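Local coordinates for stress response kinase A (Escherichia coli, PDB 1ZYL), which acts as a serine/threonine protein kinase that phosphorylates itself and probably suppresses the effects of stress linked to reactive oxygen species, at residues I67-Q72 against Q139-R144; R144-L149 against A221-A226; L75-D80 against H133-K138. All blocks are in the same frame, centred on the assembly; numbering follows the deposited sequence.

Interaction 1: I67-Q72 against Q139-R144; sequences ILEEHQ and QLFIHR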
loop_
_atom_site.group_PDB
_atom_site.type_symbol
_atom_site.label_atom_id
_atom_site.label_comp_id
_atom_site.label_asym_id
_atom_site.label_seq_id
_atom_site.Cartn_x
_atom_site.Cartn_y
_atom_site.Cartn_z
ATOM N N ILE A 67 5.296 13.594 -2.562
ATOM C CA ILE A 67 6.382 12.819 -1.986
ATOM C C ILE A 67 6.905 13.570 -0.771
ATOM O O ILE A 67 7.401 12.965 0.178
ATOM C CB ILE A 67 7.517 12.601 -3.026
ATOM C CG1 ILE A 67 6.939 11.882 -4.250
ATOM C CG2 ILE A 67 8.649 11.767 -2.429
ATOM C CD1 ILE A 67 7.912 11.719 -5.399
ATOM N N LEU A 68 6.779 14.891 -0.791
ATOM C CA LEU A 68 7.241 15.691 0.336
ATOM C C LEU A 68 6.376 15.409 1.549
ATOM O O LEU A 68 6.871 15.381 2.675
ATOM C CB LEU A 68 7.193 17.190 0.004
ATOM C CG LEU A 68 8.280 17.732 -0.932
ATOM C CD1 LEU A 68 7.977 19.180 -1.297
ATOM C CD2 LEU A 68 9.641 17.605 -0.269
ATOM N N GLU A 69 5.081 15.204 1.312
ATOM C CA GLU A 69 4.136 14.922 2.388
ATOM C C GLU A 69 4.446 13.624 3.137
ATOM O O GLU A 69 4.251 13.547 4.352
ATOM C CB GLU A 69 2.707 14.884 1.846
ATOM C CG GLU A 69 2.041 16.246 1.779
ATOM C CD GLU A 69 0.651 16.193 1.172
ATOM O OE1 GLU A 69 -0.077 17.205 1.233
ATOM O OE2 GLU A 69 0.285 15.139 0.624
ATOM N N GLU A 70 4.921 12.599 2.439
ATOM C CA GLU A 70 5.240 11.377 3.151
ATOM C C GLU A 70 6.606 11.541 3.809
ATOM O O GLU A 70 6.819 11.087 4.932
ATOM C CB GLU A 70 5.221 10.152 2.224
ATOM C CG GLU A 70 6.213 10.179 1.086
ATOM C CD GLU A 70 6.714 8.793 0.728
ATOM O OE1 GLU A 70 7.373 8.175 1.589
ATOM O OE2 GLU A 70 6.449 8.324 -0.403
ATOM N N HIS A 71 7.528 12.197 3.112
ATOM C CA HIS A 71 8.867 12.432 3.651
ATOM C C HIS A 71 8.721 13.162 4.979
ATOM O O HIS A 71 9.474 12.934 5.920
ATOM C CB HIS A 71 9.686 13.291 2.695
ATOM C CG HIS A 71 10.450 12.512 1.668
ATOM N ND1 HIS A 71 9.842 11.649 0.781
ATOM C CD2 HIS A 71 11.767 12.506 1.358
ATOM C CE1 HIS A 71 10.754 11.149 -0.031
ATOM N NE2 HIS A 71 11.930 11.652 0.297
ATOM N N GLN A 72 7.747 14.059 5.036
ATOM C CA GLN A 72 7.477 14.808 6.244
ATOM C C GLN A 72 6.939 13.778 7.239
ATOM O O GLN A 72 7.533 13.544 8.295
ATOM C CB GLN A 72 6.436 15.903 5.955
ATOM C CG GLN A 72 6.263 16.930 7.066
ATOM C CD GLN A 72 7.599 17.382 7.667
ATOM O OE1 GLN A 72 8.555 17.676 6.939
ATOM N NE2 GLN A 72 7.663 17.443 8.998
ATOM N N GLN A 139 -2.268 15.916 11.580
ATOM C CA GLN A 139 -2.680 16.686 10.405
ATOM C C GLN A 139 -2.885 15.751 9.229
ATOM O O GLN A 139 -2.395 14.625 9.239
ATOM C CB GLN A 139 -1.671 17.781 10.045
ATOM C CG GLN A 139 -0.226 17.412 10.227
ATOM C CD GLN A 139 0.696 18.563 9.895
ATOM O OE1 GLN A 139 1.836 18.614 10.361
ATOM N NE2 GLN A 139 0.209 19.495 9.076
ATOM N N LEU A 140 -3.626 16.224 8.231
ATOM C CA LEU A 140 -3.955 15.440 7.042
ATOM C C LEU A 140 -3.187 15.828 5.787
ATOM O O LEU A 140 -2.878 16.997 5.565
ATOM C CB LEU A 140 -5.449 15.580 6.741
ATOM C CG LEU A 140 -6.482 14.603 7.301
ATOM C CD1 LEU A 140 -5.945 13.837 8.489
ATOM C CD2 LEU A 140 -7.711 15.375 7.672
ATOM N N PHE A 141 -2.890 14.846 4.950
ATOM C CA PHE A 141 -2.205 15.142 3.700
ATOM C C PHE A 141 -3.077 16.172 2.969
ATOM O O PHE A 141 -4.258 16.347 3.287
ATOM C CB PHE A 141 -2.062 13.864 2.867
ATOM C CG PHE A 141 -1.079 12.875 3.437
ATOM C CD1 PHE A 141 -1.396 11.525 3.513
ATOM C CD2 PHE A 141 0.177 13.293 3.882
ATOM C CE1 PHE A 141 -0.477 10.602 4.022
ATOM C CE2 PHE A 141 1.114 12.371 4.397
ATOM C CZ PHE A 141 0.785 11.030 4.465
ATOM N N ILE A 142 -2.496 16.881 2.013
ATOM C CA ILE A 142 -3.262 17.861 1.265
ATOM C C ILE A 142 -3.157 17.492 -0.191
ATOM O O ILE A 142 -4.091 17.713 -0.957
ATOM C CB ILE A 142 -2.727 19.291 1.471
ATOM C CG1 ILE A 142 -3.058 19.770 2.885
ATOM C CG2 ILE A 142 -3.354 20.235 0.459
ATOM C CD1 ILE A 142 -2.533 21.158 3.199
ATOM N N HIS A 143 -2.020 16.914 -0.561
ATOM C CA HIS A 143 -1.777 16.504 -1.941
ATOM C C HIS A 143 -1.958 15.007 -2.184
ATOM O O HIS A 143 -2.456 14.601 -3.236
ATOM C CB HIS A 143 -0.383 16.947 -2.372
ATOM C CG HIS A 143 -0.228 18.430 -2.409
ATOM N ND1 HIS A 143 -1.047 19.239 -3.165
ATOM C CD2 HIS A 143 0.616 19.258 -1.750
ATOM C CE1 HIS A 143 -0.716 20.503 -2.971
ATOM N NE2 HIS A 143 0.289 20.543 -2.117
ATOM N N ARG A 144 -1.550 14.191 -1.219
ATOM C CA ARG A 144 -1.708 12.757 -1.346
ATOM C C ARG A 144 -3.191 12.433 -1.328
ATOM O O ARG A 144 -3.991 13.165 -0.740
ATOM C CB ARG A 144 -1.042 12.043 -0.188
ATOM C CG ARG A 144 0.416 12.347 -0.044
ATOM C CD ARG A 144 1.119 11.146 0.496
ATOM N NE ARG A 144 2.309 10.889 -0.291
ATOM C CZ ARG A 144 2.643 9.697 -0.758
ATOM N NH1 ARG A 144 3.755 9.557 -1.470
ATOM N NH2 ARG A 144 1.867 8.650 -0.513
#
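Backbone hydrogen bonds to one carboxylate dominate this contact. Glu69 points from the helix toward the loop, its chain extended beyond CG, and receives three successive backbone N-H groups. OE1 takes two of them: Ile142 N at 2.6 Å arrives from above the carboxylate plane (41° out of it), whereas His143 N at 2.7 Å lies on the syn lone pair. OE2, less securely placed in the model, accepts Arg144 N at 2.8 Å. With N-H...O angles each close to 155°, these bonds hold loop residues 142-144 against the helix. An alanine in place of Glu69 would take away the acceptor of all three amides and would probably loosen the loop from the helix.

The charged part lies one residue further on, where Glu70 OE2 forms a salt bridge with Arg144 NH1 at 3.1 Å. The carboxylate stands almost perpendicular to the guanidinium (87°), so the pair is single-pronged, not a two-pronged one. Bends at chi2 and chi3 carry the arginine there, and its NE donates to Gln66 O.

Packing contacts fill in between. Glu70 CB sits 3.7 Å above one face of the Arg144 guanidinium, offset toward the rim. Phe141 lays CD2 against Glu69 CB at 3.6 Å, while Arg144 CD covers the centre of one face of its ring.

Helix 64-79, which by its place after strand 52-57 probably corresponds to helix C of protein kinases, is thus fastened to the loop between helices 119-136 and 149-161; Ile67, Glu70 and His71 also touch Tyr57 of strand 52-57.

Interaction 2: R144-L149 against A221-A226; sequences RPTIGL and ARNGPA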
loop_
_atom_site.group_PDB
_atom_site.type_symbol
_atom_site.label_atom_id
_atom_site.label_comp_id
_atom_site.label_asym_id
_atom_site.label_seq_id
_atom_site.Cartn_x
_atom_site.Cartn_y
_atom_site.Cartn_z
ATOM N N ARG A 144 -1.550 14.191 -1.219
ATOM C CA ARG A 144 -1.708 12.757 -1.346
ATOM C C ARG A 144 -3.191 12.433 -1.328
ATOM O O ARG A 144 -3.991 13.165 -0.740
ATOM C CB ARG A 144 -1.042 12.043 -0.188
ATOM C CG ARG A 144 0.416 12.347 -0.044
ATOM C CD ARG A 144 1.119 11.146 0.496
ATOM N NE ARG A 144 2.309 10.889 -0.291
ATOM C CZ ARG A 144 2.643 9.697 -0.758
ATOM N NH1 ARG A 144 3.755 9.557 -1.470
ATOM N NH2 ARG A 144 1.867 8.650 -0.513
ATOM N N PRO A 145 -3.582 11.327 -1.966
ATOM C CA PRO A 145 -4.992 10.936 -2.003
ATOM C C PRO A 145 -5.565 10.647 -0.630
ATOM O O PRO A 145 -4.842 10.330 0.319
ATOM C CB PRO A 145 -4.987 9.669 -2.860
ATOM C CG PRO A 145 -3.802 9.829 -3.717
ATOM C CD PRO A 145 -2.764 10.418 -2.784
ATOM N N THR A 146 -6.874 10.768 -0.516
ATOM C CA THR A 146 -7.521 10.436 0.735
ATOM C C THR A 146 -8.520 9.358 0.316
ATOM O O THR A 146 -9.508 9.650 -0.358
ATOM C CB THR A 146 -8.195 11.668 1.368
ATOM O OG1 THR A 146 -9.405 11.277 2.017
ATOM C CG2 THR A 146 -8.474 12.712 0.325
ATOM N N ILE A 147 -8.206 8.110 0.679
ATOM C CA ILE A 147 -9.003 6.938 0.341
ATOM C C ILE A 147 -10.488 7.250 0.187
ATOM O O ILE A 147 -11.107 7.896 1.038
ATOM C CB ILE A 147 -8.788 5.805 1.393
ATOM C CG1 ILE A 147 -7.386 5.220 1.236
ATOM C CG2 ILE A 147 -9.824 4.692 1.231
ATOM C CD1 ILE A 147 -7.100 4.046 2.160
ATOM N N GLY A 148 -11.049 6.792 -0.921
ATOM C CA GLY A 148 -12.443 7.025 -1.199
ATOM C C GLY A 148 -12.798 6.273 -2.459
ATOM O O GLY A 148 -11.923 5.708 -3.120
ATOM N N LEU A 149 -14.079 6.279 -2.808
ATOM C CA LEU A 149 -14.577 5.564 -3.979
ATOM C C LEU A 149 -14.062 6.035 -5.343
ATOM O O LEU A 149 -13.947 5.233 -6.271
ATOM C CB LEU A 149 -16.105 5.601 -3.972
ATOM C CG LEU A 149 -16.762 5.211 -2.653
ATOM C CD1 LEU A 149 -18.245 5.017 -2.890
ATOM C CD2 LEU A 149 -16.129 3.934 -2.101
ATOM N N ALA A 221 1.167 5.704 1.612
ATOM C CA ALA A 221 0.549 6.489 2.675
ATOM C C ALA A 221 -0.555 7.334 2.052
ATOM O O ALA A 221 -0.324 8.071 1.099
ATOM C CB ALA A 221 1.595 7.388 3.347
ATOM N N ARG A 222 -1.758 7.214 2.595
ATOM C CA ARG A 222 -2.906 7.939 2.080
ATOM C C ARG A 222 -3.737 8.397 3.267
ATOM O O ARG A 222 -3.441 8.029 4.396
ATOM C CB ARG A 222 -3.716 6.983 1.204
ATOM C CG ARG A 222 -4.232 7.573 -0.094
ATOM C CD ARG A 222 -4.596 6.483 -1.105
ATOM N NE ARG A 222 -3.429 5.706 -1.497
ATOM C CZ ARG A 222 -3.212 5.278 -2.734
ATOM N NH1 ARG A 222 -2.127 4.572 -3.020
ATOM N NH2 ARG A 222 -4.077 5.564 -3.693
ATOM N N ASN A 223 -4.749 9.226 3.035
ATOM C CA ASN A 223 -5.612 9.623 4.146
ATOM C C ASN A 223 -6.774 8.623 4.128
ATOM O O ASN A 223 -7.410 8.412 3.091
ATOM C CB ASN A 223 -6.173 11.043 3.973
ATOM C CG ASN A 223 -5.103 12.132 4.070
ATOM O OD1 ASN A 223 -4.192 12.060 4.899
ATOM N ND2 ASN A 223 -5.231 13.162 3.231
ATOM N N GLY A 224 -7.045 7.994 5.262
ATOM C CA GLY A 224 -8.137 7.040 5.311
ATOM C C GLY A 224 -8.519 6.656 6.724
ATOM O O GLY A 224 -8.100 7.303 7.684
ATOM N N PRO A 225 -9.324 5.600 6.887
ATOM C CA PRO A 225 -9.758 5.135 8.206
ATOM C C PRO A 225 -8.718 4.218 8.833
ATOM O O PRO A 225 -8.158 3.340 8.164
ATOM C CB PRO A 225 -11.056 4.410 7.894
ATOM C CG PRO A 225 -10.745 3.779 6.597
ATOM C CD PRO A 225 -10.021 4.865 5.819
ATOM N N ALA A 226 -8.472 4.422 10.124
ATOM C CA ALA A 226 -7.496 3.635 10.864
ATOM C C ALA A 226 -7.549 2.156 10.497
ATOM O O ALA A 226 -6.503 1.527 10.324
ATOM C CB ALA A 226 -7.704 3.822 12.355
#
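Arg144 NH2 is held by two backbone carbonyls, Ala221 O and Asp219 O. The Ala221 O bond, 2.8 Å from NH2 with an N-H...O angle of 151°, lies on a carbonyl lone pair and only 7° out of the guanidinium plane. This edge-on grip ties the arginine to the chain that follows Asp217, an inferred magnesium ligand.

Farther along, the backbones form a single bridge between Thr146 and Asn223 in the parallel pattern. Asn223 N donates to Pro145 O at 2.9 Å, nearly straight at 168°, although that oxygen is less surely placed; Asn223 O receives a weak, bent bond from Ile147 N at 2.6 Å.

Side chains pack on both flanks of the bridge. Asn223 CB meets Thr146 CB at 3.4 Å, while Pro145 CB rests 3.7 Å from Arg222 CD and Ile147 CG1 lies 3.9 Å from the same methylene. The charged end of Arg222 passes beyond them to Glu151 and Asp220, and Asn223 OD1 accepts Phe141 N.

Strand 223-224 also pairs antiparallel with strand 196-197, so the loop adds to its other edge, while Tyr152 of helix 149-161 touches both Ile147 and Arg222.

Interaction 3: L75-D80 against H133-K138; sequences LQLVND and HQTGRK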
loop_
_atom_site.group_PDB
_atom_site.type_symbol
_atom_site.label_atom_id
_atom_site.label_comp_id
_atom_site.label_asym_id
_atom_site.label_seq_id
_atom_site.Cartn_x
_atom_site.Cartn_y
_atom_site.Cartn_z
ATOM N N LEU A 75 9.471 11.476 8.540
ATOM C CA LEU A 75 10.392 12.192 9.410
ATOM C C LEU A 75 9.760 12.489 10.762
ATOM O O LEU A 75 10.392 12.293 11.797
ATOM C CB LEU A 75 10.835 13.496 8.750
ATOM C CG LEU A 75 12.248 13.952 9.117
ATOM C CD1 LEU A 75 13.250 13.259 8.190
ATOM C CD2 LEU A 75 12.358 15.471 8.992
ATOM N N GLN A 76 8.517 12.964 10.754
ATOM C CA GLN A 76 7.807 13.271 11.994
ATOM C C GLN A 76 7.581 11.994 12.795
ATOM O O GLN A 76 7.774 11.962 14.011
ATOM C CB GLN A 76 6.463 13.939 11.691
ATOM C CG GLN A 76 5.542 14.061 12.900
ATOM C CD GLN A 76 4.361 14.993 12.663
ATOM O OE1 GLN A 76 3.860 15.115 11.541
ATOM N NE2 GLN A 76 3.902 15.642 13.725
ATOM N N LEU A 77 7.173 10.942 12.098
ATOM C CA LEU A 77 6.920 9.652 12.722
ATOM C C LEU A 77 8.160 9.175 13.494
ATOM O O LEU A 77 8.047 8.574 14.567
ATOM C CB LEU A 77 6.538 8.641 11.638
ATOM C CG LEU A 77 5.372 7.684 11.890
ATOM C CD1 LEU A 77 4.201 8.439 12.479
ATOM C CD2 LEU A 77 4.968 7.011 10.577
ATOM N N VAL A 78 9.341 9.441 12.944
ATOM C CA VAL A 78 10.583 9.043 13.596
ATOM C C VAL A 78 10.685 9.814 14.908
ATOM O O VAL A 78 11.004 9.243 15.952
ATOM C CB VAL A 78 11.815 9.380 12.720
ATOM C CG1 VAL A 78 13.076 8.855 13.360
ATOM C CG2 VAL A 78 11.653 8.779 11.352
ATOM N N ASN A 79 10.405 11.112 14.842
ATOM C CA ASN A 79 10.443 11.979 16.018
ATOM C C ASN A 79 9.634 11.417 17.189
ATOM O O ASN A 79 10.094 11.435 18.329
ATOM C CB ASN A 79 9.897 13.369 15.674
ATOM C CG ASN A 79 10.960 14.451 15.735
ATOM O OD1 ASN A 79 11.683 14.693 14.761
ATOM N ND2 ASN A 79 11.067 15.106 16.891
ATOM N N ASP A 80 8.426 10.932 16.900
ATOM C CA ASP A 80 7.540 10.377 17.921
ATOM C C ASP A 80 7.819 8.914 18.228
ATOM O O ASP A 80 6.995 8.230 18.828
ATOM C CB ASP A 80 6.096 10.546 17.487
ATOM C CG ASP A 80 5.772 11.975 17.154
ATOM O OD1 ASP A 80 6.190 12.853 17.932
ATOM O OD2 ASP A 80 5.105 12.227 16.129
ATOM N N HIS A 133 -0.675 6.081 14.211
ATOM C CA HIS A 133 -1.911 6.820 13.966
ATOM C C HIS A 133 -2.060 7.993 14.915
ATOM O O HIS A 133 -2.797 8.940 14.624
ATOM C CB HIS A 133 -3.120 5.898 14.086
ATOM C CG HIS A 133 -3.206 4.889 12.988
ATOM N ND1 HIS A 133 -4.328 4.126 12.764
ATOM C CD2 HIS A 133 -2.307 4.523 12.045
ATOM C CE1 HIS A 133 -4.120 3.333 11.729
ATOM N NE2 HIS A 133 -2.901 3.555 11.273
ATOM N N GLN A 134 -1.359 7.920 16.049
ATOM C CA GLN A 134 -1.378 8.995 17.029
ATOM C C GLN A 134 -0.735 10.196 16.349
ATOM O O GLN A 134 -1.236 11.319 16.441
ATOM C CB GLN A 134 -0.566 8.609 18.257
ATOM C CG GLN A 134 -0.673 9.597 19.404
ATOM C CD GLN A 134 0.216 9.229 20.577
ATOM O OE1 GLN A 134 0.057 9.757 21.671
ATOM N NE2 GLN A 134 1.162 8.329 20.349
ATOM N N THR A 135 0.378 9.941 15.660
ATOM C CA THR A 135 1.100 10.977 14.920
ATOM C C THR A 135 0.251 11.333 13.719
ATOM O O THR A 135 -0.160 12.476 13.533
ATOM C CB THR A 135 2.445 10.463 14.370
ATOM O OG1 THR A 135 3.269 10.001 15.448
ATOM C CG2 THR A 135 3.167 11.562 13.627
ATOM N N GLY A 136 -0.012 10.317 12.909
ATOM C CA GLY A 136 -0.800 10.498 11.710
ATOM C C GLY A 136 -2.054 11.323 11.882
ATOM O O GLY A 136 -2.544 11.896 10.913
ATOM N N ARG A 137 -2.597 11.397 13.091
ATOM C CA ARG A 137 -3.810 12.188 13.251
ATOM C C ARG A 137 -3.555 13.677 13.464
ATOM O O ARG A 137 -4.478 14.482 13.341
ATOM C CB ARG A 137 -4.694 11.633 14.378
ATOM C CG ARG A 137 -4.025 11.426 15.728
ATOM C CD ARG A 137 -5.086 11.110 16.775
ATOM N NE ARG A 137 -6.143 10.266 16.223
ATOM C CZ ARG A 137 -6.054 8.949 16.041
ATOM N NH1 ARG A 137 -4.952 8.286 16.378
ATOM N NH2 ARG A 137 -7.066 8.298 15.487
ATOM N N LYS A 138 -2.308 14.045 13.752
ATOM C CA LYS A 138 -1.970 15.448 13.970
ATOM C C LYS A 138 -2.384 16.387 12.818
ATOM O O LYS A 138 -2.798 17.524 13.054
ATOM C CB LYS A 138 -0.478 15.568 14.274
ATOM C CG LYS A 138 -0.091 14.894 15.599
ATOM C CD LYS A 138 1.400 14.972 15.864
ATOM C CE LYS A 138 1.779 14.238 17.136
ATOM N NZ LYS A 138 3.258 14.254 17.365
#
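In the protein-kinase-like fold of this enzyme, the C-terminal parts of helices 64-79 and 119-136, probably equivalent to helices C and E of protein kinases, meet here. Asp80, the first residue to leave the helical conformation, carries the polar link. Its OD2 accepts two donors, Thr135 OG1 at 3.0 Å and Lys138 NZ at 3.0 Å, and both approach from above the carboxylate plane, the hydroxyl 27° and the ammonium 44° out of it. The lysine pair is also a salt bridge, made tip to tip by a chain fully extended beyond CG. So close a positive charge is likely to keep the aspartate ionised.

The hydroxyl of Thr135 lies beside its own backbone N and anti to the carbonyl carbon, which aims it at Asp80; a weak, secondary hydrogen bond to Arg131 O in the preceding turn would have to share its proton. Backbone groups are served locally: Asp80 N reaches Gln76 O at 3.1 Å, and Lys138 N reaches Thr135 O at 2.7 Å. Gln76 turns its OE1 to Arg197 NH1 on strand 196-197, so its amide oxygen is satisfied beyond the helix pair.

Carbon contacts lie beneath the polar tips. The extended Gln76 runs past Thr135 in the opposite direction, CG to CG2 at 3.5 Å, and the CD1 methyl of Leu77 lies against Thr135 CB at 3.3 Å.

In the fold
Interaction 2 is the most deeply buried of the three, whereas interactions 1 and 3 are only partly buried and lie farther from the chain's centre. Interactions 1 and 3 use different parts of helix 64-79 and its end, the former holding it to a loop, the latter to the end region of another helix. Interactions 1 and 2 share Arg144 and also meet directly where Phe141 CE1 packs on the backbone of Ala221. Their chemistry follows their place: a carboxylate collecting loop amides in interaction 1, a backbone bridge and an arginine on carbonyls in interaction 2, and side-chain tips alone making the polar link in interaction 3. Ala226 O touches His133 CE1, joining the latter two.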